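Local coordinates for coenzyme A transferase (Yersinia pestis, PDB 3QLI), which probably transfers coenzyme A between an acyl-CoA and a carboxylic acid such as acetate, at residues 124-129 and 358-363; 146-151 and 178-183. All blocks are in the same frame, centred on the assembly; numbering follows the deposited sequence.

Contact 1: residues 124-129 and 358-363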
ATOM      1  N   VAL A 124      -6.591  17.379  -0.282  1.00 16.25           N
ATOM      2  CA  VAL A 124      -6.431  16.702   1.004  1.00 13.55           C
ATOM      3  C   VAL A 124      -5.972  15.279   0.714  1.00 18.24           C
ATOM      4  O   VAL A 124      -6.754  14.459   0.231  1.00 16.81           O
ATOM      5  CB  VAL A 124      -7.767  16.649   1.773  1.00 17.81           C
ATOM      6  CG1 VAL A 124      -7.594  15.943   3.127  1.00 17.42           C
ATOM      7  CG2 VAL A 124      -8.339  18.061   1.950  1.00 17.31           C
ATOM      8  N   PRO A 125      -4.691  14.980   0.974  1.00 17.53           N
ATOM      9  CA  PRO A 125      -4.228  13.631   0.619  1.00 17.13           C
ATOM     10  C   PRO A 125      -4.907  12.572   1.485  1.00 18.33           C
ATOM     11  O   PRO A 125      -5.066  12.770   2.695  1.00 17.64           O
ATOM     12  CB  PRO A 125      -2.721  13.683   0.915  1.00 17.77           C
ATOM     13  CG  PRO A 125      -2.372  15.180   0.917  1.00 18.30           C
ATOM     14  CD  PRO A 125      -3.602  15.834   1.488  1.00 16.74           C
ATOM     15  N   SER A 126      -5.305  11.458   0.879  1.00 18.95           N
ATOM     16  CA  SER A 126      -5.933  10.391   1.640  1.00 16.71           C
ATOM     17  C   SER A 126      -5.977   9.123   0.819  1.00 19.00           C
ATOM     18  O   SER A 126      -5.693   9.149  -0.380  1.00 19.96           O
ATOM     19  CB  SER A 126      -7.368  10.772   2.021  1.00 21.81           C
ATOM     20  OG  SER A 126      -8.242  10.634   0.903  1.00 20.14           O
ATOM     21  N   ASN A 127      -6.337   8.020   1.473  1.00 15.49           N
ATOM     22  CA  ASN A 127      -6.818   6.833   0.777  1.00 14.96           C
ATOM     23  C   ASN A 127      -8.350   6.818   0.726  1.00 14.48           C
ATOM     24  O   ASN A 127      -9.023   6.971   1.755  1.00 12.82           O
ATOM     25  CB  ASN A 127      -6.335   5.569   1.468  1.00 18.29           C
ATOM     26  CG  ASN A 127      -4.847   5.423   1.412  1.00 21.22           C
ATOM     27  OD1 ASN A 127      -4.291   5.132   0.362  1.00 24.58           O
ATOM     28  ND2 ASN A 127      -4.190   5.616   2.541  1.00 18.15           N
ATOM     29  N   PHE A 128      -8.901   6.621  -0.464  1.00 13.00           N
ATOM     30  CA  PHE A 128     -10.353   6.561  -0.603  1.00 13.82           C
ATOM     31  C   PHE A 128     -10.917   5.508   0.361  1.00 13.97           C
ATOM     32  O   PHE A 128     -11.973   5.711   0.952  1.00 14.73           O
ATOM     33  CB  PHE A 128     -10.719   6.272  -2.068  1.00 14.02           C
ATOM     34  CG  PHE A 128     -12.208   6.187  -2.345  1.00 14.57           C
ATOM     35  CD1 PHE A 128     -13.081   7.155  -1.875  1.00 13.37           C
ATOM     36  CD2 PHE A 128     -12.715   5.143  -3.125  1.00 14.43           C
ATOM     37  CE1 PHE A 128     -14.451   7.078  -2.140  1.00 15.90           C
ATOM     38  CE2 PHE A 128     -14.078   5.054  -3.417  1.00 14.24           C
ATOM     39  CZ  PHE A 128     -14.956   6.023  -2.922  1.00 18.97           C
ATOM     40  N   HIS A 129     -10.202   4.397   0.549  1.00 13.71           N
ATOM     41  CA  HIS A 129     -10.702   3.322   1.417  1.00 15.50           C
ATOM     42  C   HIS A 129     -10.835   3.733   2.879  1.00 16.96           C
ATOM     43  O   HIS A 129     -11.544   3.071   3.649  1.00 18.75           O
ATOM     44  CB  HIS A 129      -9.888   2.014   1.285  1.00 18.59           C
ATOM     45  CG  HIS A 129      -8.530   2.063   1.917  1.00 21.92           C
ATOM     46  ND1 HIS A 129      -7.368   2.160   1.180  1.00 24.30           N
ATOM     47  CD2 HIS A 129      -8.144   1.996   3.214  1.00 29.13           C
ATOM     48  CE1 HIS A 129      -6.327   2.173   1.994  1.00 25.77           C
ATOM     49  NE2 HIS A 129      -6.769   2.077   3.234  1.00 26.63           N
ATOM     50  N   SER A 358      -3.827  11.174  -8.169  1.00 18.64           N
ATOM     51  CA  SER A 358      -4.638   9.992  -8.475  1.00 21.08           C
ATOM     52  C   SER A 358      -4.383   8.831  -7.509  1.00 19.04           C
ATOM     53  O   SER A 358      -5.164   7.885  -7.450  1.00 20.09           O
ATOM     54  CB  SER A 358      -4.475   9.547  -9.941  1.00 23.78           C
ATOM     55  OG  SER A 358      -3.156   9.105 -10.198  1.00 28.97           O
ATOM     56  N   ALA A 359      -3.311   8.918  -6.726  1.00 16.65           N
ATOM     57  CA  ALA A 359      -2.994   7.857  -5.769  1.00 20.12           C
ATOM     58  C   ALA A 359      -4.056   7.738  -4.658  1.00 20.13           C
ATOM     59  O   ALA A 359      -4.103   6.751  -3.914  1.00 17.74           O
ATOM     60  CB  ALA A 359      -1.605   8.077  -5.183  1.00 18.64           C
ATOM     61  N   SER A 360      -4.910   8.750  -4.559  1.00 19.20           N
ATOM     62  CA  SER A 360      -6.026   8.726  -3.615  1.00 18.47           C
ATOM     63  C   SER A 360      -7.104   7.732  -4.022  1.00 21.35           C
ATOM     64  O   SER A 360      -7.900   7.305  -3.189  1.00 22.28           O
ATOM     65  CB  SER A 360      -6.642  10.117  -3.505  1.00 21.19           C
ATOM     66  OG  SER A 360      -5.759  10.981  -2.829  1.00 25.88           O
ATOM     67  N   GLY A 361      -7.148   7.376  -5.306  1.00 17.61           N
ATOM     68  CA  GLY A 361      -8.178   6.476  -5.801  1.00 19.27           C
ATOM     69  C   GLY A 361      -7.953   5.036  -5.360  1.00 18.57           C
ATOM     70  O   GLY A 361      -6.908   4.708  -4.808  1.00 18.38           O
ATOM     71  N   GLY A 362      -8.930   4.173  -5.610  1.00 18.39           N
ATOM     72  CA  GLY A 362      -8.866   2.799  -5.145  1.00 18.53           C
ATOM     73  C   GLY A 362      -8.086   1.833  -6.017  1.00 20.78           C
ATOM     74  O   GLY A 362      -8.060   0.631  -5.737  1.00 19.80           O
ATOM     75  N   GLN A 363      -7.447   2.326  -7.073  1.00 18.48           N
ATOM     76  CA  GLN A 363      -6.718   1.418  -7.963  1.00 21.69           C
ATOM     77  C   GLN A 363      -5.811   0.478  -7.177  1.00 19.25           C
ATOM     78  O   GLN A 363      -5.899  -0.742  -7.322  1.00 15.00           O
ATOM     79  CB  GLN A 363      -5.906   2.167  -9.029  1.00 22.26           C
ATOM     80  CG  GLN A 363      -4.887   1.266  -9.761  1.00 26.37           C
ATOM     81  CD  GLN A 363      -4.331   1.879 -11.052  1.00 25.05           C
ATOM     82  OE1 GLN A 363      -3.123   1.877 -11.277  1.00 26.66           O
ATOM     83  NE2 GLN A 363      -5.217   2.398 -11.898  1.00 24.06           N
TER
HETATM   84  O   HOH W   1      -7.437  12.215  -1.101  1.00 18.05           O
HETATM   85  O   HOH W   2      -5.865   5.071  -1.973  1.00 20.94           O
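Phe-128 N donates a hydrogen bond to Ser-360 O at 3.0 Å, linking 124-129 to 358-363. The donor lies in the carbonyl plane, with a C=O...N angle of 156°, although the bond is bent at the hydrogen. Phe-128 CB sits 3.2 Å from the same oxygen, but the ring turns elsewhere: CG is anti to the backbone N (chi1 -180°), and the phenyl group leads away from 358-363 to meet the ring of Phe-75 and touch Met-46 and Glu-264. Ser-360 instead turns its hydroxyl into the contact. With chi1 -71° OG stands beside its own N and anti to its carbonyl carbon, 3.1 Å from Ser-126 O, while Ser-360 CA brings a CA-H...O contact to that same oxygen at 3.3 Å. The hydrogen-bond partners of Ser-360 OG are Tyr-123 OH and a water, which accepts from it at 2.7 Å. That water accepts from Ser-126 OG too and donates to Val-124 O, so Ser-126 OG and Ser-360 OG, 4.5 Å apart, are joined through it. A second water lies 2.8 Å from Asn-127 OD1 and 3.0 Å from Gly-361 O, with more acceptors around it than it has protons, whereas Asn-127 ND2 reaches Asp-408 of the second subunit. Gly-362 lies close to Glu-264, the residue seen covalently linked to CoA, and Ser-358 and Gln-363 bind CoA in another structure of the protein. The chemistry implies a polar, partly water-mediated junction between the N-terminal and C-terminal family regions, beside the CoA-binding region.

Contact 2: residues 146-151 and 178-183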
ATOM      1  N   HIS A 146     -26.889  14.830   0.286  1.00 10.80           N
ATOM      2  CA  HIS A 146     -26.863  13.685  -0.638  1.00 12.78           C
ATOM      3  C   HIS A 146     -28.259  13.561  -1.274  1.00 12.11           C
ATOM      4  O   HIS A 146     -29.276  13.734  -0.585  1.00 12.58           O
ATOM      5  CB  HIS A 146     -26.510  12.419   0.164  1.00 11.76           C
ATOM      6  CG  HIS A 146     -25.993  11.261  -0.649  1.00 15.78           C
ATOM      7  ND1 HIS A 146     -26.800  10.482  -1.458  1.00 13.20           N
ATOM      8  CD2 HIS A 146     -24.764  10.692  -0.694  1.00 12.31           C
ATOM      9  CE1 HIS A 146     -26.076   9.512  -1.998  1.00 13.97           C
ATOM     10  NE2 HIS A 146     -24.836   9.618  -1.554  1.00 14.64           N
ATOM     11  N   THR A 147     -28.307  13.286  -2.574  1.00 12.13           N
ATOM     12  CA  THR A 147     -29.568  12.952  -3.264  1.00 13.39           C
ATOM     13  C   THR A 147     -30.014  11.534  -2.876  1.00 13.99           C
ATOM     14  O   THR A 147     -29.186  10.617  -2.789  1.00 14.91           O
ATOM     15  CB  THR A 147     -29.370  13.033  -4.793  1.00 14.49           C
ATOM     16  OG1 THR A 147     -28.932  14.359  -5.144  1.00 16.26           O
ATOM     17  CG2 THR A 147     -30.652  12.663  -5.570  1.00 12.46           C
ATOM     18  N   VAL A 148     -31.307  11.359  -2.613  1.00 11.73           N
ATOM     19  CA  VAL A 148     -31.819  10.062  -2.164  1.00 11.14           C
ATOM     20  C   VAL A 148     -33.061   9.703  -2.945  1.00 14.06           C
ATOM     21  O   VAL A 148     -33.681  10.559  -3.561  1.00 14.70           O
ATOM     22  CB  VAL A 148     -32.172  10.059  -0.668  1.00 14.21           C
ATOM     23  CG1 VAL A 148     -30.923  10.367   0.179  1.00 12.03           C
ATOM     24  CG2 VAL A 148     -33.308  11.036  -0.377  1.00 12.67           C
ATOM     25  N   SER A 149     -33.416   8.423  -2.930  1.00 14.20           N
ATOM     26  CA  SER A 149     -34.658   7.989  -3.539  1.00 13.19           C
ATOM     27  C   SER A 149     -35.795   8.429  -2.629  1.00 16.41           C
ATOM     28  O   SER A 149     -35.562   8.818  -1.479  1.00 16.47           O
ATOM     29  CB  SER A 149     -34.662   6.464  -3.694  1.00 17.08           C
ATOM     30  OG  SER A 149     -34.545   5.855  -2.418  1.00 19.99           O
ATOM     31  N   PRO A 150     -37.033   8.387  -3.139  1.00 17.39           N
ATOM     32  CA  PRO A 150     -38.189   8.785  -2.331  1.00 17.89           C
ATOM     33  C   PRO A 150     -38.339   7.913  -1.084  1.00 18.62           C
ATOM     34  O   PRO A 150     -37.973   6.736  -1.103  1.00 18.61           O
ATOM     35  CB  PRO A 150     -39.370   8.565  -3.290  1.00 19.54           C
ATOM     36  CG  PRO A 150     -38.781   8.745  -4.646  1.00 20.21           C
ATOM     37  CD  PRO A 150     -37.402   8.121  -4.542  1.00 19.21           C
ATOM     38  N   MET A 151     -38.874   8.492  -0.018  1.00 16.96           N
ATOM     39  CA  MET A 151     -39.116   7.764   1.217  1.00 18.86           C
ATOM     40  C   MET A 151     -40.088   6.615   0.952  1.00 21.31           C
ATOM     41  O   MET A 151     -41.080   6.803   0.257  1.00 21.85           O
ATOM     42  CB  MET A 151     -39.705   8.698   2.272  1.00 19.37           C
ATOM     43  CG  MET A 151     -39.812   8.049   3.637  1.00 19.57           C
ATOM     44  SD  MET A 151     -40.522   9.092   4.908  1.00 21.24           S
ATOM     45  CE  MET A 151     -42.249   9.051   4.427  1.00 22.09           C
ATOM     46  N   VAL A 178     -31.240  15.856   2.869  1.00 13.75           N
ATOM     47  CA  VAL A 178     -31.424  15.048   1.661  1.00 12.88           C
ATOM     48  C   VAL A 178     -32.185  15.785   0.565  1.00 15.44           C
ATOM     49  O   VAL A 178     -33.021  16.651   0.829  1.00 15.70           O
ATOM     50  CB  VAL A 178     -32.143  13.718   1.952  1.00 14.35           C
ATOM     51  CG1 VAL A 178     -31.415  12.949   3.047  1.00 14.65           C
ATOM     52  CG2 VAL A 178     -33.587  13.974   2.334  1.00 13.06           C
ATOM     53  N   GLU A 179     -31.874  15.424  -0.671  1.00 13.87           N
ATOM     54  CA  GLU A 179     -32.607  15.898  -1.826  1.00 14.57           C
ATOM     55  C   GLU A 179     -33.262  14.684  -2.473  1.00 15.75           C
ATOM     56  O   GLU A 179     -32.592  13.849  -3.091  1.00 13.95           O
ATOM     57  CB  GLU A 179     -31.655  16.594  -2.797  1.00 13.64           C
ATOM     58  CG  GLU A 179     -32.306  17.073  -4.095  1.00 17.11           C
ATOM     59  CD  GLU A 179     -31.480  18.154  -4.773  1.00 17.54           C
ATOM     60  OE1 GLU A 179     -30.814  18.927  -4.042  1.00 16.00           O
ATOM     61  OE2 GLU A 179     -31.491  18.240  -6.024  1.00 16.39           O
ATOM     62  N   VAL A 180     -34.573  14.577  -2.285  1.00 14.31           N
ATOM     63  CA  VAL A 180     -35.363  13.483  -2.817  1.00 14.78           C
ATOM     64  C   VAL A 180     -35.494  13.639  -4.330  1.00 19.72           C
ATOM     65  O   VAL A 180     -35.792  14.728  -4.840  1.00 18.76           O
ATOM     66  CB  VAL A 180     -36.770  13.446  -2.155  1.00 17.81           C
ATOM     67  CG1 VAL A 180     -37.739  12.539  -2.947  1.00 16.89           C
ATOM     68  CG2 VAL A 180     -36.665  13.009  -0.697  1.00 18.42           C
ATOM     69  N   ASN A 181     -35.259  12.550  -5.046  1.00 15.05           N
ATOM     70  CA  ASN A 181     -35.313  12.564  -6.504  1.00 16.55           C
ATOM     71  C   ASN A 181     -35.850  11.231  -6.980  1.00 20.45           C
ATOM     72  O   ASN A 181     -35.225  10.199  -6.747  1.00 16.84           O
ATOM     73  CB  ASN A 181     -33.906  12.798  -7.063  1.00 17.17           C
ATOM     74  CG  ASN A 181     -33.884  12.915  -8.565  1.00 18.00           C
ATOM     75  OD1 ASN A 181     -34.906  12.747  -9.227  1.00 20.43           O
ATOM     76  ND2 ASN A 181     -32.721  13.221  -9.116  1.00 15.86           N
ATOM     77  N   ARG A 182     -37.004  11.232  -7.643  1.00 21.98           N
ATOM     78  CA  ARG A 182     -37.605   9.965  -8.063  1.00 20.42           C
ATOM     79  C   ARG A 182     -36.741   9.266  -9.109  1.00 22.80           C
ATOM     80  O   ARG A 182     -36.908   8.071  -9.367  1.00 21.34           O
ATOM     81  CB  ARG A 182     -39.042  10.160  -8.569  1.00 26.26           C
ATOM     82  CG  ARG A 182     -39.142  11.006  -9.814  1.00 30.57           C
ATOM     83  CD  ARG A 182     -40.559  11.009 -10.401  1.00 35.95           C
ATOM     84  NE  ARG A 182     -40.522  11.435 -11.798  1.00 42.24           N
ATOM     85  CZ  ARG A 182     -40.750  12.680 -12.212  1.00 45.15           C
ATOM     86  NH1 ARG A 182     -41.063  13.629 -11.338  1.00 40.97           N
ATOM     87  NH2 ARG A 182     -40.678  12.970 -13.507  1.00 45.84           N
ATOM     88  N   TYR A 183     -35.803  10.001  -9.701  1.00 20.72           N
ATOM     89  CA  TYR A 183     -34.863   9.383 -10.643  1.00 17.36           C
ATOM     90  C   TYR A 183     -33.731   8.623  -9.946  1.00 16.45           C
ATOM     91  O   TYR A 183     -32.989   7.883 -10.591  1.00 14.28           O
ATOM     92  CB  TYR A 183     -34.277  10.415 -11.605  1.00 22.03           C
ATOM     93  CG  TYR A 183     -35.278  10.950 -12.597  1.00 24.92           C
ATOM     94  CD1 TYR A 183     -35.425  10.366 -13.848  1.00 31.15           C
ATOM     95  CD2 TYR A 183     -36.083  12.037 -12.281  1.00 26.76           C
ATOM     96  CE1 TYR A 183     -36.344  10.851 -14.763  1.00 33.59           C
ATOM     97  CE2 TYR A 183     -37.011  12.528 -13.191  1.00 29.68           C
ATOM     98  CZ  TYR A 183     -37.133  11.934 -14.428  1.00 33.26           C
ATOM     99  OH  TYR A 183     -38.053  12.419 -15.333  1.00 40.61           O
TER
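Val-148 lies between Glu-179 and Asn-181 in the hydrogen bonding of two neighbouring parallel strands, 143-148 and 175-180, which helix 166-172 connects in a beta-alpha-beta crossover. Its N donates to Glu-179 O at 2.8 Å, from above that carbonyl's plane, and its O accepts from Asn-181 N at 2.9 Å, nearly head-on (C=O...N 178°). Glu-179 N completes the pattern by donating to His-146 O at 3.1 Å, while Thr-147 CA adds a CA-H...O contact to Glu-179 O.

Thr-147 and Glu-179 share one face of the sheet. Both carboxylate oxygens of Glu-179 accept backbone N-H groups at the start of helix 52-63, OE1 from Leu-54 and OE2 from Ala-53, and OE2 also bonds Asn-205 ND2. Thr-147 OG1 bonds Ala-49 O, and its CG2 meets Asn-181 CB at 3.6 Å. Past the strand end, CG of Asn-181 is anti to the backbone N (chi1 -176°); OD1 accepts from Tyr-183 N at 2.9 Å in an Asx turn, and ND2 donates to Val-207 O.

On the other face, with His-146, whose ND1 donates to Thr-147 O, Val-148 CG2 packs against Val-178 CB at 3.7 Å and also meets Val-180 CG2; both Val-148 and Val-180 touch Phe-157. Glu-179 and Thr-147 are thus satisfied from 49-54 while the valines pack opposite, and the helix N-terminus would probably stabilise the buried carboxylate in its charged form.

How the contacts relate
Contact 2 is nested in sequence inside the loop that contact 1 closes, but the two do not touch: their centres lie 27 Å apart and their nearest atoms about 11 Å. Contact 2 joins adjacent strands of the N-terminal parallel sheet, whereas contact 1 brings the N-terminal family region against the C-terminal one, its centre about 10 Å from the centre of the chain. Glu-76, a CoA-binding residue, provides a common reference: its side chain is about 7 Å from that of Phe-128 in contact 1 and about 11 Å from that of His-146 in contact 2. An acetate ion, probably from the crystallisation liquor, lies about 3 Å from Gly-361 (nearest atoms), consistent with a pocket at contact 1.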